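Local coordinates for protein beta-lactamase II (Erythrobacter litoralis, PDB 6V72) that probably hydrolyses beta-lactam antibiotics to substituted beta-amino acids as a zinc-dependent class B enzyme of the metallo-beta-lactamase superfamily, at residues Gly23-Phe27 / His37-Leu41; Leu30-Val34 / Leu174-Ile179; Ile49-Gly53 / Met224-Pro228; Ala164-Ile170 / Cys184-Ala188. One frame throughout, in Å; residues are numbered along the deposited sequence. Where two conformers were deposited one is given.

Contact 1 (Gly23-Phe27 / His37-Leu41). With FMT (formic acid), chain J.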
# COMPACT_ATOMS: atom_id res chain seq x y z
N GLY A 23 21.73 -22.72 -0.47
CA GLY A 23 21.36 -22.15 0.82
C GLY A 23 19.92 -21.67 0.81
O GLY A 23 18.99 -22.40 0.43
N GLU A 24 19.72 -20.42 1.22
CA GLU A 24 18.40 -19.80 1.23
C GLU A 24 18.04 -19.14 -0.10
O GLU A 24 16.99 -18.50 -0.20
CB GLU A 24 18.31 -18.73 2.33
CG GLU A 24 18.50 -19.23 3.75
CD GLU A 24 18.84 -18.09 4.71
OE1 GLU A 24 19.94 -18.13 5.32
OE2 GLU A 24 18.04 -17.13 4.83
N VAL A 25 18.90 -19.23 -1.11
CA VAL A 25 18.68 -18.52 -2.37
C VAL A 25 18.09 -19.47 -3.40
O VAL A 25 18.55 -20.61 -3.54
CB VAL A 25 19.98 -17.90 -2.91
CG1 VAL A 25 19.68 -17.01 -4.14
CG2 VAL A 25 20.67 -17.12 -1.82
N SER A 26 17.08 -19.00 -4.12
CA SER A 26 16.53 -19.72 -5.25
C SER A 26 17.03 -19.05 -6.53
O SER A 26 16.83 -17.85 -6.73
CB SER A 26 15.00 -19.69 -5.21
OG SER A 26 14.51 -20.43 -4.11
N PHE A 27 17.66 -19.82 -7.41
CA PHE A 27 18.17 -19.29 -8.67
C PHE A 27 17.34 -19.81 -9.83
O PHE A 27 17.03 -21.00 -9.90
CB PHE A 27 19.63 -19.67 -8.89
CG PHE A 27 20.59 -18.91 -8.02
CD1 PHE A 27 20.94 -17.59 -8.32
CD2 PHE A 27 21.17 -19.52 -6.92
CE1 PHE A 27 21.83 -16.89 -7.52
CE2 PHE A 27 22.06 -18.83 -6.12
CZ PHE A 27 22.40 -17.52 -6.43
N HIS A 37 18.09 -14.15 -8.92
CA HIS A 37 18.15 -14.64 -7.55
C HIS A 37 16.89 -14.22 -6.81
O HIS A 37 16.43 -13.08 -6.94
CB HIS A 37 19.42 -14.16 -6.81
CG HIS A 37 19.60 -12.67 -6.67
ND1 HIS A 37 19.00 -11.93 -5.67
CD2 HIS A 37 20.40 -11.80 -7.34
CE1 HIS A 37 19.37 -10.67 -5.77
NE2 HIS A 37 20.23 -10.57 -6.77
N THR A 38 16.34 -15.15 -6.04
CA THR A 38 15.16 -14.88 -5.23
C THR A 38 15.42 -15.32 -3.81
O THR A 38 15.90 -16.43 -3.57
CB THR A 38 13.93 -15.62 -5.79
OG1 THR A 38 13.71 -15.20 -7.13
CG2 THR A 38 12.67 -15.32 -4.95
N THR A 39 15.08 -14.45 -2.86
CA THR A 39 15.13 -14.77 -1.45
C THR A 39 13.83 -14.33 -0.79
O THR A 39 13.07 -13.53 -1.34
CB THR A 39 16.32 -14.11 -0.76
OG1 THR A 39 16.35 -12.71 -1.06
CG2 THR A 39 17.64 -14.79 -1.17
N TYR A 40 13.59 -14.84 0.41
CA TYR A 40 12.31 -14.65 1.06
C TYR A 40 12.49 -14.08 2.45
O TYR A 40 13.47 -14.36 3.15
CB TYR A 40 11.49 -15.95 1.15
CG TYR A 40 11.16 -16.50 -0.21
CD1 TYR A 40 12.05 -17.35 -0.88
CD2 TYR A 40 9.99 -16.14 -0.86
CE1 TYR A 40 11.75 -17.84 -2.14
CE2 TYR A 40 9.68 -16.63 -2.12
CZ TYR A 40 10.57 -17.48 -2.76
OH TYR A 40 10.29 -17.97 -4.01
N LEU A 41 11.52 -13.27 2.84
CA LEU A 41 11.49 -12.72 4.18
C LEU A 41 10.11 -12.95 4.75
O LEU A 41 9.11 -12.70 4.07
CB LEU A 41 11.83 -11.23 4.13
CG LEU A 41 11.80 -10.57 5.49
CD1 LEU A 41 13.10 -10.90 6.18
CD2 LEU A 41 11.68 -9.08 5.29
C FMT J . 9.43 -14.48 -7.89
O1 FMT J . 9.19 -13.44 -7.28
O2 FMT J . 10.53 -15.01 -7.94
O HOH W 1 15.18 -17.09 1.27
O HOH W 2 14.77 -17.22 -8.84
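S26 and T38 form a hydrogen-bonded antiparallel pair. The N-H of S26 runs almost straight to T38 O (2.9 Å, 175° at the hydrogen), and T38 N returns a more bent bond to S26 O (2.8 Å, 148°). The next pair, F27 with H37, is non-hydrogen-bonded, and H37 CA rests against S26 O in a CA-H...O contact.

Followed outward, the side chain of V25 splits between two partners. Its CB carries CG1 anti to the backbone N (chi1 -174°), and this methyl approaches H37 CB at 3.9 Å while also lying over one face of the F27 ring, toward the rim. The other methyl, CG2, lies alongside T39 CG2. The F27 ring brings CE1 obliquely to 3.7 Å from H37 CB, so valine and phenylalanine both pack on the methylene of H37 from the same side, and the imidazole continues to V65 O. On the sheet face of S26 and T38 the character is polar: S26 OG and Y40 OH both bond to E14 OE2, and one water gives a proton to S26 O and also bonds T38 OG1. A second water extends the ladder past its last direct bond, donating to E24 O and accepting from Y40 N.

W80 stacks on F27, and helix 71-84 packs against V25, H37 and T39. The pairing is that of a beta hairpin, strands 25-29 and 34-41, near the edge of the larger sheet of the metallo-beta-lactamase alpha-beta/beta-alpha sandwich, one strand in from 20-22.

Contact 2 (Leu30-Val34 / Leu174-Ile179)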
# COMPACT_ATOMS: atom_id res chain seq x y z
N LEU A 30 16.92 -16.76 -16.63
CA LEU A 30 16.06 -15.99 -17.52
C LEU A 30 16.50 -16.08 -18.97
O LEU A 30 15.69 -15.92 -19.89
CB LEU A 30 16.04 -14.52 -17.11
CG LEU A 30 15.52 -14.26 -15.70
CD1 LEU A 30 15.38 -12.74 -15.46
CD2 LEU A 30 14.20 -15.00 -15.46
N ALA A 31 17.79 -16.31 -19.18
CA ALA A 31 18.40 -16.43 -20.50
C ALA A 31 19.78 -17.00 -20.26
O ALA A 31 20.25 -17.04 -19.12
CB ALA A 31 18.47 -15.08 -21.22
N GLU A 32 20.44 -17.42 -21.32
CA GLU A 32 21.82 -17.86 -21.17
C GLU A 32 22.66 -16.77 -20.51
O GLU A 32 22.72 -15.63 -21.00
CB GLU A 32 22.41 -18.24 -22.52
CG GLU A 32 23.83 -18.73 -22.40
CD GLU A 32 24.41 -19.12 -23.74
OE1 GLU A 32 23.63 -19.45 -24.67
OE2 GLU A 32 25.66 -19.09 -23.87
N GLY A 33 23.28 -17.10 -19.37
CA GLY A 33 24.09 -16.16 -18.64
C GLY A 33 23.34 -15.13 -17.82
O GLY A 33 23.96 -14.20 -17.29
N VAL A 34 22.03 -15.26 -17.68
CA VAL A 34 21.24 -14.32 -16.89
C VAL A 34 20.49 -15.12 -15.83
O VAL A 34 19.53 -15.83 -16.13
CB VAL A 34 20.26 -13.50 -17.74
CG1 VAL A 34 19.52 -12.50 -16.85
CG2 VAL A 34 20.99 -12.80 -18.86
N LEU A 174 18.57 -5.57 -20.59
CA LEU A 174 19.45 -6.34 -21.48
C LEU A 174 18.75 -6.38 -22.83
O LEU A 174 18.06 -7.37 -23.15
CB LEU A 174 19.70 -7.74 -20.95
CG LEU A 174 20.50 -7.76 -19.64
CD1 LEU A 174 20.37 -9.12 -18.94
CD2 LEU A 174 21.96 -7.41 -19.90
N PRO A 175 18.86 -5.32 -23.62
CA PRO A 175 18.05 -5.23 -24.84
C PRO A 175 18.34 -6.32 -25.84
O PRO A 175 17.44 -6.70 -26.60
CB PRO A 175 18.42 -3.84 -25.39
CG PRO A 175 18.88 -3.07 -24.22
CD PRO A 175 19.60 -4.07 -23.35
N GLU A 176 19.56 -6.86 -25.87
CA GLU A 176 19.87 -7.91 -26.84
C GLU A 176 19.23 -9.23 -26.48
O GLU A 176 19.15 -10.12 -27.32
CB GLU A 176 21.38 -8.10 -26.97
CG GLU A 176 22.10 -6.88 -27.51
CD GLU A 176 21.76 -6.60 -28.97
OE1 GLU A 176 21.39 -7.53 -29.71
OE2 GLU A 176 21.86 -5.42 -29.38
N LEU A 177 18.79 -9.38 -25.23
CA LEU A 177 18.15 -10.60 -24.76
C LEU A 177 16.67 -10.40 -24.48
O LEU A 177 15.99 -11.35 -24.07
CB LEU A 177 18.87 -11.11 -23.51
CG LEU A 177 20.35 -11.44 -23.72
CD1 LEU A 177 21.02 -11.73 -22.39
CD2 LEU A 177 20.49 -12.63 -24.64
N GLY A 178 16.16 -9.19 -24.70
CA GLY A 178 14.75 -8.91 -24.48
C GLY A 178 14.29 -8.95 -23.04
O GLY A 178 13.14 -9.33 -22.78
N ILE A 179 15.14 -8.54 -22.10
CA ILE A 179 14.84 -8.57 -20.68
C ILE A 179 14.94 -7.15 -20.14
O ILE A 179 15.93 -6.45 -20.41
CB ILE A 179 15.79 -9.49 -19.90
CG1 ILE A 179 15.66 -10.95 -20.35
CG2 ILE A 179 15.57 -9.36 -18.38
CD1 ILE A 179 16.87 -11.79 -19.93
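V34 and L174 point their side chains at each other and meet tip to tip, V34 CG2 lying 3.7 Å from L174 CD1. I179 also faces V34 head-on, with its CD1 4.1 Å from V34 CG1, whereas L177 slides past the valine in the opposite direction and lays CD1 against V34 CG2 at 3.7 Å. The two methyls of V34 thus divide the work: CG2 is shared by the two leucines, and CG1, set anti to the backbone N (chi1 -177°), serves L174 and I179.

I179 reaches further across the contact than V34 alone requires. Its CG1 stands anti to the carbonyl carbon and chi2 is extended (162°), which carries CD1 out to A31 CB at 3.9 Å and to L30 CB at 4.0 Å. One methyl therefore touches three residues of 30-34.

Both segments are tight reversals with a bulge. A31 to V34 is a type II beta turn, with L30 and A31 together opposite V34 in a classic bulge; G178 and I179 oppose L174 in a G1 bulge. Each reversal closes its own backbone bonds, among them V34 N to A31 O and L177 N to L174 O.

No hydrogen bond crosses between the segments. The turn that follows strand 25-29 in the larger sheet and the one that follows strand 171-174 in the smaller are joined by aliphatic contacts alone, which favour exclusion of water without imposing the directionality of a polar bond.

Contact 3 (Ile49-Gly53 / Met224-Pro228)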
# COMPACT_ATOMS: atom_id res chain seq x y z
N ILE A 49 7.72 -13.33 1.62
CA ILE A 49 7.64 -12.36 0.53
C ILE A 49 8.92 -12.45 -0.28
O ILE A 49 10.01 -12.40 0.31
CB ILE A 49 7.44 -10.92 1.05
CG1 ILE A 49 6.17 -10.83 1.91
CG2 ILE A 49 7.40 -9.92 -0.11
CD1 ILE A 49 5.67 -9.41 2.08
N PRO A 50 8.85 -12.57 -1.60
CA PRO A 50 10.08 -12.67 -2.39
C PRO A 50 10.72 -11.32 -2.64
O PRO A 50 10.05 -10.29 -2.74
CB PRO A 50 9.60 -13.28 -3.71
CG PRO A 50 8.17 -12.73 -3.83
CD PRO A 50 7.63 -12.71 -2.42
N SER A 51 12.05 -11.34 -2.73
CA SER A 51 12.82 -10.26 -3.32
C SER A 51 13.68 -10.85 -4.42
O SER A 51 14.36 -11.87 -4.19
CB SER A 51 13.69 -9.53 -2.27
OG SER A 51 14.33 -8.41 -2.86
N ASN A 52 13.60 -10.26 -5.62
CA ASN A 52 14.32 -10.73 -6.80
C ASN A 52 15.39 -9.74 -7.23
O ASN A 52 15.15 -8.53 -7.23
CB ASN A 52 13.40 -10.90 -8.01
CG ASN A 52 12.17 -11.73 -7.73
OD1 ASN A 52 11.04 -11.33 -8.09
ND2 ASN A 52 12.36 -12.86 -7.11
N GLY A 53 16.52 -10.26 -7.68
CA GLY A 53 17.51 -9.48 -8.38
C GLY A 53 18.15 -10.30 -9.48
O GLY A 53 17.65 -11.39 -9.79
N MSE A 224 10.98 -8.00 -12.02
CA MSE A 224 10.76 -6.96 -11.01
C MSE A 224 11.08 -7.46 -9.62
O MSE A 224 11.34 -8.65 -9.44
CB MSE A 224 9.32 -6.43 -11.09
CG MSE A 224 8.26 -7.43 -10.64
SE MSE A 224 6.63 -7.24 -11.69
CE MSE A 224 7.22 -8.32 -13.22
N SER A 225 11.07 -6.55 -8.62
CA SER A 225 11.64 -6.89 -7.32
C SER A 225 10.79 -7.87 -6.53
O SER A 225 11.34 -8.70 -5.80
CB SER A 225 11.88 -5.64 -6.48
OG SER A 225 12.96 -4.88 -7.01
N HIS A 226 9.46 -7.82 -6.64
CA HIS A 226 8.67 -8.59 -5.68
C HIS A 226 7.62 -9.49 -6.32
O HIS A 226 6.69 -9.93 -5.64
CB HIS A 226 8.06 -7.63 -4.66
CG HIS A 226 9.09 -6.91 -3.86
ND1 HIS A 226 9.94 -7.56 -3.00
CD2 HIS A 226 9.43 -5.60 -3.81
CE1 HIS A 226 10.76 -6.68 -2.44
NE2 HIS A 226 10.47 -5.49 -2.91
N SER A 227 7.75 -9.76 -7.61
CA SER A 227 6.88 -10.67 -8.33
C SER A 227 7.71 -11.42 -9.36
O SER A 227 8.77 -10.94 -9.77
CB SER A 227 5.73 -9.92 -9.03
OG SER A 227 4.85 -9.34 -8.09
N PRO A 228 7.28 -12.60 -9.77
CA PRO A 228 8.05 -13.37 -10.78
C PRO A 228 7.98 -12.74 -12.16
O PRO A 228 7.10 -11.91 -12.45
CB PRO A 228 7.38 -14.75 -10.76
CG PRO A 228 6.12 -14.58 -10.04
CD PRO A 228 6.21 -13.40 -9.15
O HOH W 3 15.28 -5.95 -6.26
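S51 and N52 on strand 49-58 run beside S225 and H226, with CA atoms 5.1 Å apart for S51 and H226 and 4.7 Å for N52 and S225, and the amide of N52 gives a hydrogen bond to S225 O (2.8 Å). The same S225 O receives a CA-H...O contact from S51 CA at 3.3 Å.

The second direct bond belongs to a side chain. H226 ND1 donates to P50 O at 2.7 Å, nearly straight (172° at the hydrogen) and with the oxygen in the imidazole plane, at the ring edge. Although CB of H226 leaves its backbone pointing away from the strand, chi1 of -63° and chi2 of -64° bring the ring back so that ND1 meets the carbonyl. S225 CB lies over one ring face near the rim, and C184 also touches the imidazole. CG of P50 packs on the backbone carbonyl of H226, and N52 sets its CB against M224 O. A water links the segments, donating to N52 O and accepting from S225 OG.

H226 has been seen as a zinc ligand in this protein, although no zinc is bound to this chain here. With ND1 giving its proton to P50 O, NE2 would be the nitrogen left for metal. The carbonyl is thus a second-shell partner that fixes the ring's rotation and would probably make the imidazole a stronger donor to zinc.

Contact 4 (Ala164-Ile170 / Cys184-Ala188)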
# COMPACT_ATOMS: atom_id res chain seq x y z
N ALA A 164 9.23 7.47 -8.78
CA ALA A 164 8.06 6.60 -8.81
C ALA A 164 7.91 5.95 -7.44
O ALA A 164 7.43 6.59 -6.51
CB ALA A 164 8.18 5.57 -9.94
N HIS A 165 8.36 4.70 -7.29
CA HIS A 165 8.28 4.05 -5.99
C HIS A 165 9.12 4.80 -4.96
O HIS A 165 8.73 4.94 -3.78
CB HIS A 165 8.70 2.60 -6.10
CG HIS A 165 8.75 1.87 -4.80
ND1 HIS A 165 7.64 1.25 -4.25
CD2 HIS A 165 9.77 1.63 -3.94
CE1 HIS A 165 7.98 0.67 -3.11
NE2 HIS A 165 9.26 0.89 -2.89
N THR A 166 10.28 5.29 -5.39
CA THR A 166 11.08 6.27 -4.67
C THR A 166 11.53 7.34 -5.65
O THR A 166 11.44 7.18 -6.86
CB THR A 166 12.31 5.63 -4.01
OG1 THR A 166 13.16 5.09 -5.04
CG2 THR A 166 11.90 4.54 -3.07
N ARG A 167 12.08 8.44 -5.10
CA ARG A 167 12.53 9.53 -5.96
C ARG A 167 13.63 9.08 -6.90
O ARG A 167 13.72 9.55 -8.05
CB ARG A 167 13.04 10.70 -5.10
CG ARG A 167 13.37 11.97 -5.91
CD ARG A 167 14.08 13.05 -5.08
NE ARG A 167 15.36 12.54 -4.60
CZ ARG A 167 16.09 13.10 -3.63
NH1 ARG A 167 15.68 14.23 -3.04
NH2 ARG A 167 17.24 12.52 -3.27
N ASP A 168 14.50 8.19 -6.43
CA ASP A 168 15.72 7.90 -7.16
C ASP A 168 15.77 6.45 -7.66
O ASP A 168 16.85 5.96 -8.00
CB ASP A 168 16.92 8.22 -6.27
CG ASP A 168 16.88 9.68 -5.73
OD1 ASP A 168 16.68 10.64 -6.52
OD2 ASP A 168 17.03 9.85 -4.50
N ASN A 169 14.63 5.77 -7.75
CA ASN A 169 14.65 4.40 -8.26
C ASN A 169 15.19 4.33 -9.69
O ASN A 169 14.92 5.21 -10.51
CB ASN A 169 13.25 3.75 -8.17
CG ASN A 169 12.10 4.58 -8.76
OD1 ASN A 169 12.29 5.43 -9.65
ND2 ASN A 169 10.91 4.29 -8.31
N ILE A 170 15.98 3.29 -9.98
CA ILE A 170 16.49 3.09 -11.33
C ILE A 170 16.10 1.70 -11.84
O ILE A 170 15.58 0.86 -11.11
CB ILE A 170 18.02 3.30 -11.43
CG1 ILE A 170 18.77 2.26 -10.59
CG2 ILE A 170 18.38 4.74 -11.00
CD1 ILE A 170 20.31 2.32 -10.78
N CYS A 184 11.60 -1.99 -7.93
CA CYS A 184 10.39 -1.89 -7.12
C CYS A 184 9.32 -1.03 -7.75
O CYS A 184 8.23 -0.92 -7.18
CB CYS A 184 10.71 -1.34 -5.74
SG CYS A 184 11.48 -2.55 -4.59
N MSE A 185 9.59 -0.46 -8.91
CA MSE A 185 8.64 0.42 -9.54
C MSE A 185 7.54 -0.35 -10.28
O MSE A 185 6.40 0.09 -10.34
CB MSE A 185 9.40 1.34 -10.47
CG MSE A 185 8.60 2.12 -11.44
SE MSE A 185 9.94 3.15 -12.40
CE MSE A 185 11.56 2.59 -11.48
N ILE A 186 7.91 -1.51 -10.83
CA ILE A 186 7.01 -2.31 -11.66
C ILE A 186 6.40 -3.40 -10.80
O ILE A 186 7.12 -4.07 -10.03
CB ILE A 186 7.75 -2.90 -12.87
CG1 ILE A 186 8.31 -1.77 -13.74
CG2 ILE A 186 6.84 -3.81 -13.72
CD1 ILE A 186 7.24 -0.88 -14.41
N LYS A 187 5.08 -3.54 -10.90
CA LYS A 187 4.29 -4.53 -10.18
C LYS A 187 3.69 -5.51 -11.16
O LYS A 187 3.70 -5.30 -12.38
CB LYS A 187 3.16 -3.87 -9.39
CG LYS A 187 3.55 -2.74 -8.51
CD LYS A 187 4.72 -3.06 -7.61
CE LYS A 187 4.84 -1.95 -6.60
NZ LYS A 187 6.13 -1.96 -5.90
N ALA A 188 3.06 -6.55 -10.61
CA ALA A 188 2.61 -7.67 -11.42
C ALA A 188 1.45 -7.25 -12.32
O ALA A 188 0.71 -6.31 -12.03
CB ALA A 188 2.17 -8.83 -10.53
O HOH W 4 5.42 1.13 -5.73
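The aromatic contact is between C184 and H165: CB of the cysteine sits over one face of the imidazole, 3.8 Å from its centroid and 20° off the normal, a CH-pi contact displaced toward the CD2 rim. SG is more distant and oblique to the ring.

Apolar contacts centre on selenomethionine M185. Its CG lies 3.8 Å from A164 CB, with SE close to the same methyl. The side chain leaves extended, CG anti to the backbone N (chi1 167°); in the conformer given, one of two, CE comes near N169 CG as the two side chains cross at about a right angle, a placement that is doubtful.

Polar links run beside ND1 of H165. K187 doubles back on its own segment to give NZ to C184 O (2.7 Å). A water in the imidazole plane bonds H165 ND1 at 2.7 Å and accepts a weak bond from NZ.

H165 and C184 have been seen to bind different zinc ions in this protein, while this chain holds none. Packing and a water-mediated lysine link are consistent with holding the two ligands in place, and with ND1 bound to water, NE2 is the probable metal donor.

Contacts 1 and 3 share the larger sheet: strands 34-41 and 49-58 are neighbours in it, joined by T39 O to S51 N and L41 O to I49 N. Contact 1 is largely buried and rests on backbone pairing, whereas the partly buried contact 3 ties that sheet to a zinc-site loop through the backbone and a histidine. Contact 4, buried and lacking any direct hydrogen bond between its segments, meets contact 3 where H226 NE2 lies 3.5 Å from C184 SG, so together they assemble metal ligands from separate loops. Contact 2, partly buried and away from the annotated sites, is purely aliphatic and bridges turns of the two sheets, its centre about 17 Å from that of contact 3.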